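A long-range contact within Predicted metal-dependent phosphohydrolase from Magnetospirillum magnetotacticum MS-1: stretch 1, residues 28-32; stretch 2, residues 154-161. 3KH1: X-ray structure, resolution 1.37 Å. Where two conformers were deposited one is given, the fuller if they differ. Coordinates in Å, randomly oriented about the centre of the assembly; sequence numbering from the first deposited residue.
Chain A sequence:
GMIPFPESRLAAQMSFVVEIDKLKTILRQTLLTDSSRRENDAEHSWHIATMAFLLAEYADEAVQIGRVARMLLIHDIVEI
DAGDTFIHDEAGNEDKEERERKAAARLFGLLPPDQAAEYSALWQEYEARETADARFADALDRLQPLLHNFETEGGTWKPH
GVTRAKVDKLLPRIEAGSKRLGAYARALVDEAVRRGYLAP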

ATOM      1  N   ARG A  28       7.009   7.077  10.690  1.00 10.08           N
ATOM      2  CA  ARG A  28       6.928   8.493  10.388  1.00 10.34           C
ATOM      3  C   ARG A  28       6.531   9.270  11.645  1.00 10.03           C
ATOM      4  O   ARG A  28       6.175   8.685  12.673  1.00 11.49           O
ATOM      5  CB  ARG A  28       5.855   8.701   9.318  1.00  9.12           C
ATOM      6  CG  ARG A  28       6.221   8.073   8.001  1.00 10.96           C
ATOM      7  CD  ARG A  28       5.094   7.962   7.013  1.00 10.73           C
ATOM      8  NE  ARG A  28       4.383   9.201   6.860  1.00 14.74           N
ATOM      9  CZ  ARG A  28       4.676  10.244   6.129  1.00 15.75           C
ATOM     10  NH1 ARG A  28       5.648  10.176   5.252  1.00 16.23           N
ATOM     11  NH2 ARG A  28       3.874  11.334   6.192  1.00 20.30           N
ATOM     12  N   GLN A  29       6.519  10.600  11.559  1.00  9.67           N
ATOM     13  CA  GLN A  29       5.975  11.426  12.659  1.00  9.71           C
ATOM     14  C   GLN A  29       4.478  11.705  12.552  1.00  9.58           C
ATOM     15  O   GLN A  29       3.846  12.080  13.552  1.00 10.60           O
ATOM     16  CB  GLN A  29       6.725  12.756  12.752  1.00 10.24           C
ATOM     17  CG  GLN A  29       8.132  12.566  13.197  1.00 11.14           C
ATOM     18  CD  GLN A  29       8.190  11.913  14.566  1.00 12.32           C
ATOM     19  OE1 GLN A  29       7.676  12.472  15.552  1.00 13.27           O
ATOM     20  NE2 GLN A  29       8.817  10.726  14.644  1.00 13.73           N
ATOM     21  N   THR A  30       3.890  11.501  11.385  1.00  9.62           N
ATOM     22  CA  THR A  30       2.457  11.564  11.183  1.00  9.83           C
ATOM     23  C   THR A  30       1.786  10.565  12.070  1.00  9.65           C
ATOM     24  O   THR A  30       2.217   9.454  12.152  1.00 10.78           O
ATOM     25  CB  THR A  30       2.137  11.232   9.697  1.00 10.92           C
ATOM     26  OG1 THR A  30       2.918  12.082   8.807  1.00 13.78           O
ATOM     27  CG2 THR A  30       0.644  11.283   9.429  1.00 12.33           C
ATOM     28  N   LEU A  31       0.735  10.989  12.751  1.00  9.17           N
ATOM     29  CA  LEU A  31      -0.088  10.086  13.549  1.00  9.19           C
ATOM     30  C   LEU A  31      -1.258   9.583  12.744  1.00  9.13           C
ATOM     31  O   LEU A  31      -1.761  10.261  11.865  1.00  9.64           O
ATOM     32  CB  LEU A  31      -0.603  10.764  14.817  1.00 10.22           C
ATOM     33  CG  LEU A  31       0.443  11.401  15.736  1.00  9.83           C
ATOM     34  CD1 LEU A  31      -0.238  12.038  16.972  1.00 11.78           C
ATOM     35  CD2 LEU A  31       1.477  10.382  16.155  1.00 12.98           C
ATOM     36  N   LEU A  32      -1.692   8.372  13.050  1.00  8.78           N
ATOM     37  CA  LEU A  32      -3.037   7.979  12.625  1.00  9.25           C
ATOM     38  C   LEU A  32      -4.051   9.043  13.090  1.00  8.81           C
ATOM     39  O   LEU A  32      -3.851   9.760  14.058  1.00  9.62           O
ATOM     40  CB  LEU A  32      -3.409   6.613  13.211  1.00  9.65           C
ATOM     41  CG  LEU A  32      -2.933   5.378  12.423  1.00 12.99           C
ATOM     42  CD1 LEU A  32      -1.557   5.411  11.888  1.00 15.46           C
ATOM     43  CD2 LEU A  32      -3.357   4.092  13.107  1.00 11.74           C
ATOM     44  N   GLY A 154      -3.394  19.025  15.232  1.00 11.16           N
ATOM     45  CA  GLY A 154      -1.991  19.397  15.271  1.00 11.61           C
ATOM     46  C   GLY A 154      -1.135  18.435  16.059  1.00 11.29           C
ATOM     47  O   GLY A 154      -0.204  18.824  16.767  1.00 12.13           O
ATOM     48  N   GLY A 155      -1.460  17.156  15.953  1.00 11.04           N
ATOM     49  CA  GLY A 155      -0.787  16.136  16.724  1.00 10.99           C
ATOM     50  C   GLY A 155       0.658  15.914  16.349  1.00 10.63           C
ATOM     51  O   GLY A 155       1.434  15.365  17.146  1.00 10.44           O
ATOM     52  N   THR A 156       1.043  16.343  15.159  1.00 10.50           N
ATOM     53  CA  THR A 156       2.442  16.403  14.729  1.00 10.67           C
ATOM     54  C   THR A 156       2.970  17.834  14.677  1.00 11.43           C
ATOM     55  O   THR A 156       4.068  18.098  15.162  1.00 11.82           O
ATOM     56  CB  THR A 156       2.634  15.627  13.417  1.00 10.69           C
ATOM     57  OG1 THR A 156       2.094  14.289  13.585  1.00 10.84           O
ATOM     58  CG2 THR A 156       4.122  15.560  13.044  1.00 12.56           C
ATOM     59  N   TRP A 157       2.149  18.770  14.217  1.00 11.21           N
ATOM     60  CA  TRP A 157       2.566  20.160  14.156  1.00 11.24           C
ATOM     61  C   TRP A 157       3.027  20.712  15.498  1.00 12.02           C
ATOM     62  O   TRP A 157       4.110  21.303  15.619  1.00 13.29           O
ATOM     63  CB  TRP A 157       1.431  21.047  13.681  1.00 12.01           C
ATOM     64  CG  TRP A 157       1.119  20.975  12.203  1.00 12.81           C
ATOM     65  CD1 TRP A 157       1.985  20.775  11.171  1.00 12.18           C
ATOM     66  CD2 TRP A 157      -0.178  21.119  11.606  1.00 12.61           C
ATOM     67  NE1 TRP A 157       1.309  20.795   9.973  1.00 13.57           N
ATOM     68  CE2 TRP A 157      -0.018  21.002  10.211  1.00 13.27           C
ATOM     69  CE3 TRP A 157      -1.463  21.326  12.111  1.00 12.65           C
ATOM     70  CZ2 TRP A 157      -1.104  21.084   9.318  1.00 13.01           C
ATOM     71  CZ3 TRP A 157      -2.537  21.368  11.238  1.00 13.98           C
ATOM     72  CH2 TRP A 157      -2.338  21.285   9.850  1.00 14.46           C
ATOM     73  N   LYS A 158       2.206  20.607  16.536  1.00 12.51           N
ATOM     74  CA  LYS A 158       2.506  21.287  17.798  0.50 13.36           C
ATOM     75  C   LYS A 158       3.753  20.756  18.513  1.00 12.93           C
ATOM     76  O   LYS A 158       4.616  21.518  18.906  1.00 13.62           O
ATOM     77  CB  LYS A 158       1.271  21.322  18.714  0.50 14.33           C
ATOM     78  CG  LYS A 158       0.173  22.236  18.209  0.50 16.78           C
ATOM     79  CD  LYS A 158      -1.170  21.994  18.870  0.50 18.64           C
ATOM     80  CE  LYS A 158      -1.185  22.290  20.347  0.50 20.94           C
ATOM     81  NZ  LYS A 158      -2.563  22.014  20.930  0.50 23.63           N
ATOM     82  N   PRO A 159       3.875  19.429  18.655  1.00 12.30           N
ATOM     83  CA  PRO A 159       5.067  18.947  19.348  1.00 12.63           C
ATOM     84  C   PRO A 159       6.354  19.236  18.622  1.00 12.47           C
ATOM     85  O   PRO A 159       7.387  19.360  19.240  1.00 14.36           O
ATOM     86  CB  PRO A 159       4.817  17.437  19.472  1.00 13.28           C
ATOM     87  CG  PRO A 159       3.325  17.348  19.483  1.00 12.66           C
ATOM     88  CD  PRO A 159       2.890  18.347  18.465  1.00 13.06           C
ATOM     89  N   HIS A 160       6.264  19.396  17.316  1.00 13.39           N
ATOM     90  CA  HIS A 160       7.437  19.687  16.524  1.00 13.64           C
ATOM     91  C   HIS A 160       7.631  21.177  16.229  1.00 15.43           C
ATOM     92  O   HIS A 160       8.598  21.504  15.531  1.00 17.17           O
ATOM     93  CB  HIS A 160       7.400  18.936  15.212  1.00 13.49           C
ATOM     94  CG  HIS A 160       7.603  17.466  15.362  1.00 13.56           C
ATOM     95  ND1 HIS A 160       8.865  16.879  15.365  1.00 16.13           N
ATOM     96  CD2 HIS A 160       6.713  16.468  15.600  1.00 12.24           C
ATOM     97  CE1 HIS A 160       8.720  15.572  15.544  1.00 16.87           C
ATOM     98  NE2 HIS A 160       7.437  15.298  15.702  1.00 18.35           N
ATOM     99  N   GLY A 161       6.800  22.055  16.768  1.00 14.47           N
ATOM    100  CA  GLY A 161       7.010  23.479  16.558  1.00 14.78           C
ATOM    101  C   GLY A 161       6.778  23.937  15.134  1.00 14.79           C
ATOM    102  O   GLY A 161       7.391  24.943  14.704  1.00 18.17           O
TER
HETATM  103  O   HOH W   1      -0.588  13.901  12.873  1.00 13.42           O

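Two short segments more than 120 residues apart meet over a small area, about 218 Å² summed over both sides, and two direct hydrogen bonds and one water hold them. Their backbones do not pair as strands: the CA atoms of T30 and T156 lie 6.0 Å apart and those of L31 and G155 6.9 Å, and the direct bonds all involve side chains.

T156 is the hub. Its CB points toward the first stretch, and with chi1 at -53° (m) its OG1 donates to Q29 O at 2.8 Å. T156 OG1 also accepts from the oxygen of a water 2.8 Å away, and that water oxygen accepts from L31 N at 3.2 Å. One hydroxyl thus satisfies a carbonyl directly and, through the water, an amide that it does not reach itself, L31 N lying 3.7 Å from T156 OG1. The methyl is used too: T156 CG2 rests 3.8 Å from Q29 CB.

Q29, where the chain turns a corner, contributes both backbone and side chain. Its m, m rotamer, with chi3 at -61°, carries OE1 to the edge of the H160 ring, near the ring plane; H160 NE2 donates to Q29 OE1 at 2.8 Å, though with a bent N-H...O angle of 135°. H160, itself m with chi2 at -88°, sits within a type I turn from K158 to G161, closed by G161 N to K158 O at 3.1 Å.

L31 adds a van der Waals contact: its m, t conformation sets L31 CD1 3.7 Å from the carbonyl oxygen G155 O, and the fit is close: an ideal CB on G155 would lie only 3.1 Å from L31 CD1, so the absent side chain makes room for the leucine.

T30 alternates with these neighbours, its CB pointing away from the second stretch, and its OG1 accepts a weak hydrogen bond from R28 NH2 at 2.9 Å.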